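Local coordinates for protein serine--tRNA ligase, cytoplasmic (Candida albicans, PDB 3QO8) that attaches serine to tRNA(Ser) in two steps, activating it with ATP as Ser-AMP and then transferring it to the acceptor end of the tRNA, at residues A143-V157 with C413-V426. Numbering follows the deposited sequence.
Sequences AAATGAPAKLSHHEV and CCILENYQKEDGLV. With SSA (5'-O-(N-(L-seryl)-sulfamoyl)adenosine), chain D.
Gln420, which follows helix 408-419 of the class II synthetase catalytic core, reaches into the loop 143-153 and uses both halves of its amide there. With CG between backbone N and carbonyl carbon (chi1 73°) and the chain extended beyond it, OE1 accepts from Leu152 N (3.0 Å) while NE2 donates to Leu152 O (3.0 Å), one acceptor and one donor matched to the N-H and C=O of a single residue. NE2 also donates almost straight to Glu417 O, in the amide plane, which fixes the rotation of the group.

Farther along, Glu417 OE2 takes His154 N (2.9 Å) on its anti side, slightly out of the carboxylate plane, at the start of helix 154-160, where Ser153 and Glu156 form a capping box; Gln361 also donates to OE2. The same OE2 comes to the CD2 edge of the His154 imidazole, the two planes 19° apart, and Cys413 CB lies over one ring face. Beyond it, the branched Val157 packs CG1 against Leu416 CD2 (3.6 Å).

At the other end, Asn418 OD1 receives Ala144 N on a lone pair while ND2 donates to Trp357 O on strand 350-358, and Thr146 OG1 donates to Gln420 O (2.7 Å) while accepting from Ala148 N in an ST turn. A small methyl suits Ala145: CB sits over the centre of the Tyr419 ring, 3.3 Å from its centroid. In a second ligand site, apart from the active site, Ala145 O accepts from SSA N6 at 2.8 Å.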
loop_
_atom_site.group_PDB
_atom_site.type_symbol
_atom_site.label_atom_id
_atom_site.label_comp_id
_atom_site.label_asym_id
_atom_site.label_seq_id
_atom_site.Cartn_x
_atom_site.Cartn_y
_atom_site.Cartn_z
ATOM N N ALA A 143 19.977 -23.110 15.488
ATOM C CA ALA A 143 19.704 -21.676 15.514
ATOM C C ALA A 143 20.984 -20.935 15.888
ATOM O O ALA A 143 21.545 -21.162 16.957
ATOM C CB ALA A 143 18.592 -21.371 16.507
ATOM N N ALA A 144 21.447 -20.042 15.018
ATOM C CA ALA A 144 22.761 -19.437 15.210
ATOM C C ALA A 144 22.911 -18.656 16.520
ATOM O O ALA A 144 23.955 -18.710 17.171
ATOM C CB ALA A 144 23.131 -18.560 14.011
ATOM N N ALA A 145 21.863 -17.944 16.917
ATOM C CA ALA A 145 21.967 -17.035 18.042
ATOM C C ALA A 145 21.829 -17.734 19.388
ATOM O O ALA A 145 22.385 -17.285 20.382
ATOM C CB ALA A 145 20.928 -15.903 17.910
ATOM N N THR A 146 21.079 -18.824 19.424
ATOM C CA THR A 146 20.771 -19.475 20.693
ATOM C C THR A 146 21.488 -20.807 20.881
ATOM O O THR A 146 21.591 -21.316 22.003
ATOM C CB THR A 146 19.269 -19.744 20.820
ATOM O OG1 THR A 146 18.874 -20.664 19.798
ATOM C CG2 THR A 146 18.481 -18.447 20.678
ATOM N N GLY A 147 21.949 -21.389 19.777
ATOM C CA GLY A 147 22.549 -22.713 19.808
ATOM C C GLY A 147 21.534 -23.845 19.903
ATOM O O GLY A 147 21.903 -25.014 19.900
ATOM N N ALA A 148 20.252 -23.505 19.985
ATOM C CA ALA A 148 19.197 -24.509 20.093
ATOM C C ALA A 148 19.012 -25.271 18.776
ATOM O O ALA A 148 19.338 -24.761 17.708
ATOM C CB ALA A 148 17.883 -23.839 20.513
ATOM N N PRO A 149 18.491 -26.502 18.842
ATOM C CA PRO A 149 18.176 -27.197 17.589
ATOM C C PRO A 149 17.214 -26.336 16.772
ATOM O O PRO A 149 16.304 -25.724 17.353
ATOM C CB PRO A 149 17.466 -28.472 18.065
ATOM C CG PRO A 149 17.970 -28.691 19.452
ATOM C CD PRO A 149 18.164 -27.314 20.029
ATOM N N ALA A 150 17.428 -26.234 15.463
ATOM C CA ALA A 150 16.521 -25.429 14.639
ATOM C C ALA A 150 15.366 -26.339 14.262
ATOM O O ALA A 150 15.294 -26.869 13.154
ATOM C CB ALA A 150 17.223 -24.881 13.415
ATOM N N LYS A 151 14.483 -26.538 15.231
ATOM C CA LYS A 151 13.437 -27.549 15.148
ATOM C C LYS A 151 12.254 -27.091 14.291
ATOM O O LYS A 151 11.591 -27.912 13.662
ATOM C CB LYS A 151 12.960 -27.892 16.563
ATOM C CG LYS A 151 11.943 -29.007 16.648
ATOM C CD LYS A 151 11.668 -29.356 18.094
ATOM C CE LYS A 151 10.440 -30.234 18.222
ATOM N NZ LYS A 151 10.590 -31.519 17.505
ATOM N N LEU A 152 11.993 -25.784 14.265
ATOM C CA LEU A 152 10.806 -25.276 13.580
ATOM C C LEU A 152 11.179 -24.382 12.413
ATOM O O LEU A 152 12.183 -23.699 12.468
ATOM C CB LEU A 152 9.940 -24.468 14.544
ATOM C CG LEU A 152 9.478 -25.235 15.773
ATOM C CD1 LEU A 152 8.667 -24.324 16.666
ATOM C CD2 LEU A 152 8.680 -26.459 15.352
ATOM N N SER A 153 10.359 -24.381 11.369
ATOM C CA SER A 153 10.543 -23.439 10.258
ATOM C C SER A 153 10.094 -22.045 10.697
ATOM O O SER A 153 9.410 -21.889 11.708
ATOM C CB SER A 153 9.677 -23.855 9.076
ATOM O OG SER A 153 8.319 -23.701 9.454
ATOM N N HIS A 154 10.453 -21.024 9.923
ATOM C CA HIS A 154 10.044 -19.675 10.279
ATOM C C HIS A 154 8.538 -19.575 10.455
ATOM O O HIS A 154 8.069 -18.902 11.367
ATOM C CB HIS A 154 10.525 -18.661 9.241
ATOM C CG HIS A 154 10.202 -19.040 7.829
ATOM N ND1 HIS A 154 9.004 -18.720 7.226
ATOM C CD2 HIS A 154 10.927 -19.697 6.896
ATOM C CE1 HIS A 154 9.003 -19.162 5.982
ATOM N NE2 HIS A 154 10.159 -19.762 5.756
ATOM N N HIS A 155 7.762 -20.245 9.608
ATOM C CA HIS A 155 6.312 -20.075 9.734
ATOM C C HIS A 155 5.744 -20.771 10.976
ATOM O O HIS A 155 4.777 -20.300 11.575
ATOM C CB HIS A 155 5.559 -20.464 8.458
ATOM C CG HIS A 155 5.622 -21.920 8.128
ATOM N ND1 HIS A 155 4.676 -22.823 8.566
ATOM C CD2 HIS A 155 6.499 -22.627 7.377
ATOM C CE1 HIS A 155 4.978 -24.026 8.112
ATOM N NE2 HIS A 155 6.079 -23.935 7.386
ATOM N N GLU A 156 6.372 -21.871 11.379
ATOM C CA GLU A 156 5.989 -22.575 12.598
ATOM C C GLU A 156 6.320 -21.760 13.846
ATOM O O GLU A 156 5.509 -21.651 14.764
ATOM C CB GLU A 156 6.679 -23.953 12.655
ATOM C CG GLU A 156 6.028 -24.977 11.720
ATOM C CD GLU A 156 6.856 -26.256 11.543
ATOM O OE1 GLU A 156 8.097 -26.178 11.568
ATOM O OE2 GLU A 156 6.260 -27.341 11.363
ATOM N N VAL A 157 7.522 -21.202 13.885
ATOM C CA VAL A 157 7.875 -20.298 14.972
ATOM C C VAL A 157 6.855 -19.162 15.066
ATOM O O VAL A 157 6.302 -18.903 16.130
ATOM C CB VAL A 157 9.273 -19.713 14.773
ATOM C CG1 VAL A 157 9.590 -18.676 15.868
ATOM C CG2 VAL A 157 10.323 -20.849 14.763
ATOM N N CYS A 413 11.643 -13.784 9.004
ATOM C CA CYS A 413 11.735 -15.241 8.832
ATOM C C CYS A 413 13.114 -15.785 9.224
ATOM O O CYS A 413 13.225 -16.818 9.879
ATOM C CB CYS A 413 11.412 -15.639 7.394
ATOM S SG CYS A 413 9.709 -15.263 6.922
ATOM N N CYS A 414 14.168 -15.077 8.841
ATOM C CA CYS A 414 15.530 -15.518 9.166
ATOM C C CYS A 414 15.810 -15.437 10.670
ATOM O O CYS A 414 16.422 -16.340 11.273
ATOM C CB CYS A 414 16.552 -14.669 8.412
ATOM S SG CYS A 414 18.226 -15.317 8.549
ATOM N N ILE A 415 15.363 -14.342 11.273
ATOM C CA ILE A 415 15.452 -14.178 12.713
ATOM C C ILE A 415 14.734 -15.309 13.442
ATOM O O ILE A 415 15.274 -15.903 14.381
ATOM C CB ILE A 415 14.862 -12.808 13.143
ATOM C CG1 ILE A 415 15.811 -11.682 12.691
ATOM C CG2 ILE A 415 14.629 -12.777 14.661
ATOM C CD1 ILE A 415 15.238 -10.295 12.796
ATOM N N LEU A 416 13.507 -15.589 13.026
ATOM C CA LEU A 416 12.724 -16.643 13.672
ATOM C C LEU A 416 13.488 -17.963 13.704
ATOM O O LEU A 416 13.536 -18.637 14.741
ATOM C CB LEU A 416 11.391 -16.840 12.965
ATOM C CG LEU A 416 10.424 -15.643 13.043
ATOM C CD1 LEU A 416 9.192 -15.885 12.202
ATOM C CD2 LEU A 416 10.027 -15.348 14.478
ATOM N N GLU A 417 14.076 -18.366 12.581
ATOM C CA GLU A 417 14.734 -19.676 12.586
ATOM C C GLU A 417 16.011 -19.641 13.416
ATOM O O GLU A 417 16.352 -20.620 14.075
ATOM C CB GLU A 417 14.986 -20.215 11.169
ATOM C CG GLU A 417 13.693 -20.457 10.392
ATOM C CD GLU A 417 13.872 -21.337 9.167
ATOM O OE1 GLU A 417 15.008 -21.784 8.892
ATOM O OE2 GLU A 417 12.859 -21.594 8.485
ATOM N N ASN A 418 16.695 -18.499 13.423
ATOM C CA ASN A 418 17.978 -18.402 14.129
ATOM C C ASN A 418 17.903 -17.994 15.608
ATOM O O ASN A 418 18.892 -18.082 16.327
ATOM C CB ASN A 418 18.934 -17.472 13.372
ATOM C CG ASN A 418 19.554 -18.147 12.159
ATOM O OD1 ASN A 418 20.329 -19.092 12.304
ATOM N ND2 ASN A 418 19.220 -17.661 10.954
ATOM N N TYR A 419 16.739 -17.541 16.057
ATOM C CA TYR A 419 16.604 -17.052 17.427
ATOM C C TYR A 419 15.628 -17.897 18.223
ATOM O O TYR A 419 15.309 -17.574 19.359
ATOM C CB TYR A 419 16.217 -15.561 17.465
ATOM C CG TYR A 419 17.410 -14.636 17.337
ATOM C CD1 TYR A 419 17.977 -14.367 16.094
ATOM C CD2 TYR A 419 17.976 -14.040 18.458
ATOM C CE1 TYR A 419 19.082 -13.525 15.969
ATOM C CE2 TYR A 419 19.087 -13.193 18.345
ATOM C CZ TYR A 419 19.632 -12.945 17.093
ATOM O OH TYR A 419 20.730 -12.113 16.963
ATOM N N GLN A 420 15.176 -18.994 17.625
ATOM C CA GLN A 420 14.263 -19.898 18.300
ATOM C C GLN A 420 15.001 -20.686 19.369
ATOM O O GLN A 420 16.207 -20.912 19.276
ATOM C CB GLN A 420 13.610 -20.875 17.306
ATOM C CG GLN A 420 14.534 -21.975 16.783
ATOM C CD GLN A 420 13.839 -22.868 15.762
ATOM O OE1 GLN A 420 12.974 -23.670 16.115
ATOM N NE2 GLN A 420 14.195 -22.712 14.489
ATOM N N LYS A 421 14.271 -21.082 20.397
ATOM C CA LYS A 421 14.761 -22.086 21.331
ATOM C C LYS A 421 13.537 -22.861 21.809
ATOM O O LYS A 421 12.445 -22.669 21.277
ATOM C CB LYS A 421 15.556 -21.445 22.470
ATOM C CG LYS A 421 14.738 -20.583 23.390
ATOM C CD LYS A 421 15.623 -19.584 24.114
ATOM C CE LYS A 421 16.765 -20.253 24.836
ATOM N NZ LYS A 421 17.669 -19.235 25.442
ATOM N N GLU A 422 13.698 -23.739 22.790
ATOM C CA GLU A 422 12.645 -24.710 23.088
ATOM C C GLU A 422 11.303 -24.073 23.460
ATOM O O GLU A 422 10.252 -24.527 23.012
ATOM C CB GLU A 422 13.092 -25.679 24.191
ATOM C CG GLU A 422 12.028 -26.709 24.568
ATOM C CD GLU A 422 12.480 -27.646 25.679
ATOM O OE1 GLU A 422 13.357 -28.503 25.421
ATOM O OE2 GLU A 422 11.961 -27.520 26.811
ATOM N N ASP A 423 11.358 -23.021 24.272
ATOM C CA ASP A 423 10.172 -22.408 24.865
ATOM C C ASP A 423 9.781 -21.062 24.236
ATOM O O ASP A 423 8.829 -20.413 24.677
ATOM C CB ASP A 423 10.388 -22.222 26.372
ATOM C CG ASP A 423 11.726 -21.551 26.700
ATOM O OD1 ASP A 423 11.879 -21.034 27.832
ATOM O OD2 ASP A 423 12.627 -21.536 25.832
ATOM N N GLY A 424 10.520 -20.625 23.228
ATOM C CA GLY A 424 10.138 -19.410 22.531
ATOM C C GLY A 424 11.224 -18.752 21.709
ATOM O O GLY A 424 12.101 -19.422 21.189
ATOM N N LEU A 425 11.145 -17.427 21.584
ATOM C CA LEU A 425 12.033 -16.670 20.696
ATOM C C LEU A 425 12.864 -15.650 21.465
ATOM O O LEU A 425 12.321 -14.794 22.160
ATOM C CB LEU A 425 11.206 -15.903 19.654
ATOM C CG LEU A 425 12.071 -15.141 18.642
ATOM C CD1 LEU A 425 12.620 -16.138 17.628
ATOM C CD2 LEU A 425 11.290 -14.017 17.949
ATOM N N VAL A 426 14.180 -15.731 21.330
ATOM C CA VAL A 426 15.049 -14.683 21.856
ATOM C C VAL A 426 14.956 -13.449 20.926
ATOM O O VAL A 426 14.979 -13.580 19.713
ATOM C CB VAL A 426 16.512 -15.186 21.960
ATOM C CG1 VAL A 426 17.473 -14.027 22.223
ATOM C CG2 VAL A 426 16.637 -16.251 23.047
HETATM N N10 SSA D . 30.587 -9.588 19.127
HETATM C CA SSA D . 29.471 -9.650 20.052
HETATM C CB SSA D . 28.836 -8.266 20.152
HETATM O OG SSA D . 27.683 -8.312 20.999
HETATM C C9 SSA D . 28.462 -10.651 19.559
HETATM O O9 SSA D . 27.463 -10.899 20.214
HETATM N N8 SSA D . 28.719 -11.229 18.386
HETATM S S1 SSA D . 27.639 -12.178 17.670
HETATM O O1S SSA D . 28.045 -12.399 16.310
HETATM O O2S SSA D . 27.548 -13.429 18.375
HETATM O "O5'" SSA D . 26.264 -11.486 17.710
HETATM C "C5'" SSA D . 25.900 -10.488 16.759
HETATM C "C4'" SSA D . 24.699 -9.726 17.311
HETATM O "O4'" SSA D . 23.510 -10.519 17.240
HETATM C "C3'" SSA D . 24.884 -9.378 18.778
HETATM O "O3'" SSA D . 25.361 -8.038 18.931
HETATM C "C2'" SSA D . 23.507 -9.518 19.386
HETATM O "O2'" SSA D . 22.848 -8.254 19.398
HETATM C "C1'" SSA D . 22.756 -10.449 18.454
HETATM N N9 SSA D . 22.688 -11.769 19.122
HETATM C C8 SSA D . 23.418 -12.863 18.839
HETATM N N7 SSA D . 23.057 -13.852 19.692
HETATM C C5 SSA D . 22.101 -13.364 20.513
HETATM C C6 SSA D . 21.364 -13.900 21.561
HETATM N N6 SSA D . 21.541 -15.187 21.960
HETATM N N1 SSA D . 20.461 -13.113 22.190
HETATM C C2 SSA D . 20.264 -11.842 21.813
HETATM N N3 SSA D . 20.959 -11.303 20.804
HETATM C C4 SSA D . 21.881 -12.046 20.147
#